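Local coordinates for protein AhlC (PDB 6H2D) that probably serves as the soluble C component of the tripartite alpha-helical pore-forming toxin AhlABC, and probably helps it bind membranes, at residues R61-L66 with T256-L261. Numbering follows the deposited sequence.
Sequences RLELQL and TEVRTL
Glu63 and Arg259 join the C-terminal end of helix 28-66 to helix 246-264 by a salt bridge. The site lies about 36 Å from the chain centre, measured between centres, in an elongated, almost wholly helical molecule. The two segments run roughly antiparallel, at 149°, with their axes 9.7 Å apart. Glu63 lies level with Val258.

The side chain of Glu63 can be followed outward. Its CB packs against Val258 CG1 at 3.8 Å. CG stands anti to the backbone N (chi1 -178°), and the chain stays extended beyond it. This course carries the carboxylate out beside Val258 to the guanidinium. CG and CD only lead past Arg259 NH1 on the way to the oxygen. At the tip, OE2 meets Arg259 NH1 at 2.8 Å. The oxygen comes in at the edge of the guanidinium, in its plane. The carboxylate and guanidinium planes are 72° apart, so the pair is not a flat two-pronged bridge; one oxygen faces one nitrogen. The two side chains cross at about a right angle.

Val258 is buried and points toward helix 28-66. Its two methyls divide the work. CG1 sits over the CA and CB of Glu63. CG2 reaches Leu66 CD1 at 3.9 Å and Leu62 CD2 at 4.1 Å, one turn apart on the facing helix. Leu66 also touches Phe251 and Ala254, and the Glu63 side chain Leu255 and Gln262, all on helix 246-264. Leu261 packs on Ile225 and Leu228 of helix 168-232, so the contact belongs to a helical bundle. Arg259 also packs on Thr174 of the second subunit.

The chemistry is thus apolar around Val258 and charged beside it. The ion pair probably adds an electrostatic tie, at the side of the Val258 packing, to helices that also meet through apolar side chains.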
loop_
_atom_site.group_PDB
_atom_site.type_symbol
_atom_site.label_atom_id
_atom_site.label_comp_id
_atom_site.label_asym_id
_atom_site.label_seq_id
_atom_site.Cartn_x
_atom_site.Cartn_y
_atom_site.Cartn_z
ATOM N N ARG D 61 15.201 -45.207 -3.831
ATOM C CA ARG D 61 15.750 -46.411 -4.488
ATOM C C ARG D 61 17.246 -46.247 -4.781
ATOM O O ARG D 61 18.042 -47.154 -4.526
ATOM C CB ARG D 61 15.034 -46.744 -5.802
ATOM C CG ARG D 61 13.611 -47.244 -5.617
ATOM C CD ARG D 61 12.985 -47.725 -6.913
ATOM N NE ARG D 61 12.929 -46.712 -7.965
ATOM C CZ ARG D 61 11.819 -46.144 -8.441
ATOM N NH1 ARG D 61 10.636 -46.450 -7.932
ATOM N NH2 ARG D 61 11.903 -45.275 -9.439
ATOM N N LEU D 62 17.636 -45.101 -5.340
ATOM C CA LEU D 62 19.029 -44.915 -5.720
ATOM C C LEU D 62 19.876 -44.629 -4.461
ATOM O O LEU D 62 21.084 -44.846 -4.457
ATOM C CB LEU D 62 19.093 -43.809 -6.777
ATOM C CG LEU D 62 20.488 -43.424 -7.262
ATOM C CD1 LEU D 62 21.244 -44.632 -7.788
ATOM C CD2 LEU D 62 20.426 -42.347 -8.337
ATOM N N GLU D 63 19.240 -44.184 -3.369
ATOM C CA GLU D 63 19.981 -43.854 -2.138
ATOM C C GLU D 63 20.565 -45.146 -1.567
ATOM O O GLU D 63 21.766 -45.249 -1.368
ATOM C CB GLU D 63 19.114 -43.155 -1.080
ATOM C CG GLU D 63 19.890 -42.758 0.173
ATOM C CD GLU D 63 19.072 -42.293 1.370
ATOM O OE1 GLU D 63 17.951 -42.826 1.573
ATOM O OE2 GLU D 63 19.569 -41.409 2.114
ATOM N N LEU D 64 19.707 -46.132 -1.324
ATOM C CA LEU D 64 20.182 -47.394 -0.797
ATOM C C LEU D 64 21.258 -48.010 -1.719
ATOM O O LEU D 64 22.331 -48.388 -1.256
ATOM C CB LEU D 64 18.989 -48.331 -0.629
ATOM C CG LEU D 64 19.296 -49.587 0.168
ATOM C CD1 LEU D 64 19.742 -49.214 1.564
ATOM C CD2 LEU D 64 18.086 -50.511 0.210
ATOM N N GLN D 65 20.981 -48.101 -3.028
ATOM C CA GLN D 65 21.922 -48.665 -4.029
ATOM C C GLN D 65 23.308 -48.006 -3.941
ATOM O O GLN D 65 24.297 -48.632 -4.301
ATOM C CB GLN D 65 21.391 -48.465 -5.448
ATOM C CG GLN D 65 20.129 -49.261 -5.736
ATOM C CD GLN D 65 19.500 -48.912 -7.061
ATOM O OE1 GLN D 65 19.228 -47.748 -7.360
ATOM N NE2 GLN D 65 19.240 -49.937 -7.860
ATOM N N LEU D 66 23.372 -46.736 -3.510
ATOM C CA LEU D 66 24.634 -45.974 -3.454
ATOM C C LEU D 66 25.382 -46.249 -2.143
ATOM O O LEU D 66 26.575 -46.518 -2.185
ATOM C CB LEU D 66 24.373 -44.472 -3.620
ATOM C CG LEU D 66 24.129 -43.977 -5.045
ATOM C CD1 LEU D 66 24.158 -42.464 -5.080
ATOM C CD2 LEU D 66 25.134 -44.542 -6.035
ATOM N N THR D 256 25.482 -37.331 -2.485
ATOM C CA THR D 256 25.300 -35.960 -2.046
ATOM C C THR D 256 24.027 -35.414 -2.691
ATOM O O THR D 256 23.187 -34.839 -2.010
ATOM C CB THR D 256 26.503 -35.063 -2.370
ATOM O OG1 THR D 256 27.614 -35.477 -1.566
ATOM C CG2 THR D 256 26.211 -33.593 -2.158
ATOM N N GLU D 257 23.904 -35.608 -4.003
ATOM C CA GLU D 257 22.842 -34.991 -4.765
ATOM C C GLU D 257 21.557 -35.812 -4.575
ATOM O O GLU D 257 20.476 -35.281 -4.708
ATOM C CB GLU D 257 23.232 -34.805 -6.244
ATOM C CG GLU D 257 24.438 -33.890 -6.495
ATOM C CD GLU D 257 24.424 -32.455 -5.947
ATOM O OE1 GLU D 257 23.327 -31.841 -5.848
ATOM O OE2 GLU D 257 25.536 -31.928 -5.621
ATOM N N VAL D 258 21.668 -37.095 -4.232
ATOM C CA VAL D 258 20.470 -37.881 -3.896
ATOM C C VAL D 258 19.884 -37.358 -2.579
ATOM O O VAL D 258 18.676 -37.248 -2.417
ATOM C CB VAL D 258 20.760 -39.396 -3.836
ATOM C CG1 VAL D 258 19.535 -40.200 -3.410
ATOM C CG2 VAL D 258 21.260 -39.901 -5.184
ATOM N N ARG D 259 20.766 -37.070 -1.624
ATOM C CA ARG D 259 20.366 -36.599 -0.320
ATOM C C ARG D 259 19.639 -35.245 -0.437
ATOM O O ARG D 259 18.671 -35.022 0.261
ATOM C CB ARG D 259 21.603 -36.576 0.579
ATOM C CG ARG D 259 22.026 -37.956 1.061
ATOM C CD ARG D 259 22.950 -37.883 2.273
ATOM N NE ARG D 259 23.860 -39.020 2.424
ATOM C CZ ARG D 259 23.479 -40.258 2.701
ATOM N NH1 ARG D 259 22.205 -40.608 2.619
ATOM N NH2 ARG D 259 24.385 -41.140 3.061
ATOM N N THR D 260 20.096 -34.364 -1.338
ATOM C CA THR D 260 19.610 -32.997 -1.435
ATOM C C THR D 260 18.277 -32.996 -2.196
ATOM O O THR D 260 17.344 -32.269 -1.856
ATOM C CB THR D 260 20.640 -32.083 -2.124
ATOM O OG1 THR D 260 20.711 -32.419 -3.509
ATOM C CG2 THR D 260 22.030 -32.201 -1.553
ATOM N N LEU D 261 18.233 -33.781 -3.274
ATOM C CA LEU D 261 17.009 -34.125 -3.954
ATOM C C LEU D 261 15.902 -34.314 -2.917
ATOM O O LEU D 261 14.906 -33.585 -2.946
ATOM C CB LEU D 261 17.259 -35.422 -4.719
ATOM C CG LEU D 261 16.540 -35.600 -6.041
ATOM C CD1 LEU D 261 16.714 -34.371 -6.917
ATOM C CD2 LEU D 261 17.054 -36.855 -6.730
#